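Local coordinates for carbohydrate kinase, pfkB family (Enterococcus faecalis, PDB 3KTN) that probably phosphorylates 2-keto-3-deoxygluconate, as a magnesium-binding member of the PfkB (ribokinase-like) family of carbohydrate kinases, at the interface of chains A and B and the interface of chains A and C. Sequence-based numbering; all coordinates share one arbitrary frame. Chains: chain A/B/C, Carbohydrate kinase, pfkB family.

Contact 1: the interface of chains A and B. Residues chain A 22, 24-25; chain B 72, 313-314, 319.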
loop_
_atom_site.group_PDB
_atom_site.type_symbol
_atom_site.label_atom_id
_atom_site.label_comp_id
_atom_site.label_asym_id
_atom_site.label_seq_id
_atom_site.Cartn_x
_atom_site.Cartn_y
_atom_site.Cartn_z
HETATM N N MSE A 22 13.663 5.998 2.070
HETATM C CA MSE A 22 13.988 7.325 2.586
HETATM C C MSE A 22 12.874 8.291 2.224
HETATM O O MSE A 22 12.058 7.999 1.343
HETATM C CB MSE A 22 15.312 7.815 1.986
HETATM C CG MSE A 22 16.497 6.906 2.274
HETATM SE SE MSE A 22 18.144 7.496 1.401
HETATM C CE MSE A 22 17.966 6.534 -0.247
ATOM N N GLU A 24 13.055 11.019 0.612
ATOM C CA GLU A 24 13.175 11.440 -0.776
ATOM C C GLU A 24 12.782 10.365 -1.791
ATOM O O GLU A 24 12.741 10.633 -2.985
ATOM C CB GLU A 24 14.605 11.930 -1.068
ATOM C CG GLU A 24 14.817 13.410 -0.698
ATOM C CD GLU A 24 16.235 13.924 -0.976
ATOM O OE1 GLU A 24 16.720 13.772 -2.119
ATOM O OE2 GLU A 24 16.859 14.494 -0.053
ATOM N N GLN A 25 12.486 9.153 -1.325
ATOM C CA GLN A 25 12.119 8.083 -2.246
ATOM C C GLN A 25 10.625 7.825 -2.347
ATOM O O GLN A 25 10.161 7.275 -3.343
ATOM C CB GLN A 25 12.792 6.771 -1.844
ATOM C CG GLN A 25 14.296 6.737 -1.992
ATOM C CD GLN A 25 14.877 5.416 -1.526
ATOM O OE1 GLN A 25 14.933 5.139 -0.330
ATOM N NE2 GLN A 25 15.295 4.586 -2.473
ATOM N N LYS B 72 14.002 16.293 -9.448
ATOM C CA LYS B 72 13.854 15.920 -8.047
ATOM C C LYS B 72 15.182 15.437 -7.474
ATOM O O LYS B 72 15.531 15.753 -6.335
ATOM C CB LYS B 72 12.810 14.807 -7.890
ATOM C CG LYS B 72 12.693 14.317 -6.459
ATOM C CD LYS B 72 11.679 13.209 -6.283
ATOM C CE LYS B 72 11.554 12.852 -4.802
ATOM N NZ LYS B 72 10.557 11.774 -4.558
ATOM N N ILE B 313 20.734 0.812 0.227
ATOM C CA ILE B 313 19.678 1.702 -0.250
ATOM C C ILE B 313 18.825 0.992 -1.284
ATOM O O ILE B 313 19.342 0.471 -2.270
ATOM C CB ILE B 313 20.287 2.991 -0.860
ATOM C CG1 ILE B 313 21.022 3.775 0.247
ATOM C CG2 ILE B 313 19.196 3.833 -1.518
ATOM C CD1 ILE B 313 21.716 5.058 -0.222
ATOM N N GLN B 314 17.516 0.939 -1.054
ATOM C CA GLN B 314 16.636 0.272 -2.010
ATOM C C GLN B 314 16.631 1.056 -3.326
ATOM O O GLN B 314 16.539 2.285 -3.321
ATOM C CB GLN B 314 15.217 0.170 -1.435
ATOM C CG GLN B 314 15.136 -0.711 -0.189
ATOM C CD GLN B 314 13.732 -0.805 0.371
ATOM O OE1 GLN B 314 12.833 -1.397 -0.247
ATOM N NE2 GLN B 314 13.524 -0.209 1.539
ATOM N N LEU B 319 21.542 7.688 -3.060
ATOM C CA LEU B 319 21.146 8.941 -2.427
ATOM C C LEU B 319 21.944 9.176 -1.145
ATOM O O LEU B 319 21.405 9.077 -0.035
ATOM C CB LEU B 319 19.645 8.902 -2.115
ATOM C CG LEU B 319 18.714 8.725 -3.325
ATOM C CD1 LEU B 319 17.340 8.293 -2.863
ATOM C CD2 LEU B 319 18.621 10.020 -4.108
HETATM O O HOH W 1 16.225 2.830 0.709
HETATM O O HOH W 2 16.141 13.613 -4.518
#
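A:Gln25 donates its amide NE2 to the main-chain carbonyl O of B:Gln314 at 2.7 Å, joining two loops of this PfkB-family kinase. The acceptor lies nearly in the plane of the A:Gln25 amide, whereas the donor is tilted 22° from the plane of the carbonyl it meets. The other end of the amide is held as well: OE1 takes the backbone N-H of A:Met22 on a lone pair at 2.8 Å. OE1 also meets water 1, which touches the backbone N of B:Gln314. These partners fix which way the amide is flipped, and a glutamine, with donor and acceptor side by side, can address the carbonyl O of B:Gln314 directly and its N through water. B:Lys72, CG anti to its backbone N and the chain beyond CG extended, reaches from the last turn of helix 61-72 and brings NZ to the backbone O of A:Glu24 at 2.9 Å. The ammonium sits above that carbonyl plane, 50° out of it. Water 2 links carboxylate OE1 of A:Glu24 to the carbonyl O of B:Lys72.

The apolar contact centres on A:Met22, a selenomethionine whose flexible chain bends at its last torsion (-90°). Its terminal CE enters between CD1 of B:Leu319, 3.2 Å away, and CG2 of B:Ile313, a tight fit; both are branched aliphatics with methyls to offer. The same B:Leu319 CD1 also lies against CG of A:Gln25 at 3.5 Å.

Contact 2: the interface of chains A and C. Residues chain A 13, 60, 62, 85-87; chain C 91, 104-107.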
loop_
_atom_site.group_PDB
_atom_site.type_symbol
_atom_site.label_atom_id
_atom_site.label_comp_id
_atom_site.label_asym_id
_atom_site.label_seq_id
_atom_site.Cartn_x
_atom_site.Cartn_y
_atom_site.Cartn_z
ATOM N N LEU A 13 4.091 12.165 17.539
ATOM C CA LEU A 13 3.714 11.511 16.296
ATOM C C LEU A 13 5.011 11.042 15.655
ATOM O O LEU A 13 5.958 11.814 15.564
ATOM C CB LEU A 13 3.059 12.501 15.330
ATOM C CG LEU A 13 1.580 12.876 15.365
ATOM C CD1 LEU A 13 1.057 12.899 16.768
ATOM C CD2 LEU A 13 1.413 14.234 14.689
ATOM N N ASN A 60 -8.745 18.274 19.143
ATOM C CA ASN A 60 -9.028 18.250 17.717
ATOM C C ASN A 60 -8.975 16.788 17.273
ATOM O O ASN A 60 -8.688 15.902 18.084
ATOM C CB ASN A 60 -8.054 19.140 16.920
ATOM C CG ASN A 60 -6.611 18.694 17.023
ATOM O OD1 ASN A 60 -6.315 17.503 17.096
ATOM N ND2 ASN A 60 -5.697 19.658 17.000
ATOM N N LEU A 62 -6.856 15.105 15.604
ATOM C CA LEU A 62 -5.557 14.468 15.769
ATOM C C LEU A 62 -5.393 14.065 17.233
ATOM O O LEU A 62 -4.917 12.964 17.543
ATOM C CB LEU A 62 -4.440 15.424 15.352
ATOM C CG LEU A 62 -3.033 14.825 15.315
ATOM C CD1 LEU A 62 -2.956 13.737 14.249
ATOM C CD2 LEU A 62 -2.027 15.936 15.012
ATOM N N ASP A 85 -2.933 22.964 20.632
ATOM C CA ASP A 85 -3.409 22.607 19.302
ATOM C C ASP A 85 -2.425 21.706 18.565
ATOM O O ASP A 85 -2.796 20.986 17.639
ATOM C CB ASP A 85 -3.593 23.877 18.474
ATOM C CG ASP A 85 -4.505 24.877 19.139
ATOM O OD1 ASP A 85 -5.731 24.631 19.175
ATOM O OD2 ASP A 85 -3.994 25.906 19.631
ATOM N N HIS A 86 -1.175 21.745 18.999
ATOM C CA HIS A 86 -0.097 21.016 18.357
ATOM C C HIS A 86 0.395 19.774 19.099
ATOM O O HIS A 86 0.273 19.663 20.321
ATOM C CB HIS A 86 1.054 22.012 18.162
ATOM C CG HIS A 86 2.258 21.453 17.468
ATOM N ND1 HIS A 86 2.306 21.256 16.104
ATOM C CD2 HIS A 86 3.481 21.117 17.942
ATOM C CE1 HIS A 86 3.509 20.830 15.766
ATOM N NE2 HIS A 86 4.242 20.737 16.862
ATOM N N ILE A 87 0.940 18.826 18.343
ATOM C CA ILE A 87 1.516 17.620 18.926
ATOM C C ILE A 87 2.934 17.513 18.368
ATOM O O ILE A 87 3.155 17.749 17.177
ATOM C CB ILE A 87 0.717 16.347 18.560
ATOM C CG1 ILE A 87 -0.704 16.440 19.118
ATOM C CG2 ILE A 87 1.409 15.116 19.143
ATOM C CD1 ILE A 87 -1.552 15.192 18.877
ATOM N N PHE C 91 -3.212 18.018 8.434
ATOM C CA PHE C 91 -3.757 16.731 8.052
ATOM C C PHE C 91 -5.030 17.024 7.283
ATOM O O PHE C 91 -5.752 17.973 7.606
ATOM C CB PHE C 91 -4.076 15.904 9.292
ATOM C CG PHE C 91 -2.857 15.407 10.008
ATOM C CD1 PHE C 91 -2.389 14.107 9.801
ATOM C CD2 PHE C 91 -2.135 16.255 10.844
ATOM C CE1 PHE C 91 -1.220 13.661 10.411
ATOM C CE2 PHE C 91 -0.960 15.815 11.457
ATOM C CZ PHE C 91 -0.504 14.515 11.237
ATOM N N THR C 104 -6.863 19.640 9.699
ATOM C CA THR C 104 -6.384 19.902 11.055
ATOM C C THR C 104 -4.941 20.406 10.976
ATOM O O THR C 104 -4.038 19.663 10.588
ATOM C CB THR C 104 -6.421 18.631 11.912
ATOM O OG1 THR C 104 -7.734 18.063 11.868
ATOM C CG2 THR C 104 -6.060 18.952 13.353
ATOM N N TYR C 105 -4.736 21.667 11.348
ATOM C CA TYR C 105 -3.414 22.294 11.310
ATOM C C TYR C 105 -2.553 21.969 12.516
ATOM O O TYR C 105 -3.059 21.746 13.615
ATOM C CB TYR C 105 -3.545 23.820 11.239
ATOM C CG TYR C 105 -4.132 24.342 9.957
ATOM C CD1 TYR C 105 -3.346 24.491 8.813
ATOM C CD2 TYR C 105 -5.478 24.673 9.878
ATOM C CE1 TYR C 105 -3.898 24.960 7.620
ATOM C CE2 TYR C 105 -6.035 25.137 8.697
ATOM C CZ TYR C 105 -5.244 25.276 7.574
ATOM O OH TYR C 105 -5.824 25.701 6.400
ATOM N N GLN C 106 -1.244 21.944 12.298
ATOM C CA GLN C 106 -0.278 21.716 13.367
ATOM C C GLN C 106 0.433 23.066 13.500
ATOM O O GLN C 106 0.020 24.028 12.856
ATOM C CB GLN C 106 0.708 20.621 12.972
ATOM C CG GLN C 106 0.162 19.214 13.151
ATOM C CD GLN C 106 0.441 18.651 14.534
ATOM O OE1 GLN C 106 -0.268 18.952 15.501
ATOM N NE2 GLN C 106 1.496 17.828 14.637
ATOM N N ASN C 107 1.481 23.148 14.314
ATOM C CA ASN C 107 2.190 24.414 14.486
ATOM C C ASN C 107 2.661 24.972 13.159
ATOM O O ASN C 107 3.337 24.296 12.381
ATOM C CB ASN C 107 3.397 24.263 15.412
ATOM C CG ASN C 107 4.138 25.579 15.612
ATOM O OD1 ASN C 107 4.764 26.099 14.688
ATOM N ND2 ASN C 107 4.051 26.130 16.817
#
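The 85-87 loop of chain A, with the start of helix 61-72 and strand 12-16, meets strands 88-93 and 101-105 of chain C and the loop that follows the latter. C:Gln106 imitates a backbone partner. Its side-chain OE1 accepts the N-H of A:Ile87 at 3.1 Å, and its NE2 donates to the carbonyl O of the same residue at 3.0 Å. The second bond uses a lone pair in the carbonyl plane, although the acceptor is tilted 28° from the glutamine amide. A bend at chi2 (-90°) turns the amide toward the backbone of A:Ile87, just before strand 88-93, and this two-point grip leaves little freedom to rotate it.

A:His86 receives the following residue. The main-chain N-H of C:Asn107 points almost straight at ND1, a hydrogen bond of 2.7 Å, but obliquely to the ring, its nitrogen standing above the plane. On that same side CB of C:Asn107 lies over the imidazole, 3.5 Å from its centroid, in a CH-pi contact. ND1 would have to be unprotonated to accept; histidine suits the place by offering both an acceptor nitrogen and a face for CB.

A:Leu62, its CG anti to the backbone N (chi1 -173°), sets CD1 over one face of the C:Phe91 ring, toward the rim. Its other methyl, A:Leu62 CD2, packs 3.7 Å from the amide CD of C:Gln106. A:Leu13 meets C:Phe91 tip to tip. The methyl CG2 of C:Thr104 rests 3.7 Å from CG of A:Asn60.

Strands 12-16, 88-93 and 101-105 probably belong to the small beta-sheet lid of the PfkB fold, so the site would set the lid of chain C against the lid edge of chain A and the neighbouring start of helix 61-72.

Chain A takes part in both contacts, whose C-alpha centres lie about 27 Å apart, with different residues in each. Contact 1 uses the loop between its strands 12-16 and 28-34, whereas contact 2 uses strand 12-16 itself. Helix 61-72 serves twice: its beginning on chain A in contact 2, its last residue on chain B in contact 1. Contact 2 belongs to a two-fold interface, as in lid-paired dimers of this family, while the interface of contact 1 is not an exact two-fold. Together they could link copies within the deposited six-chain assembly, though the structure alone does not show that this is the biological form.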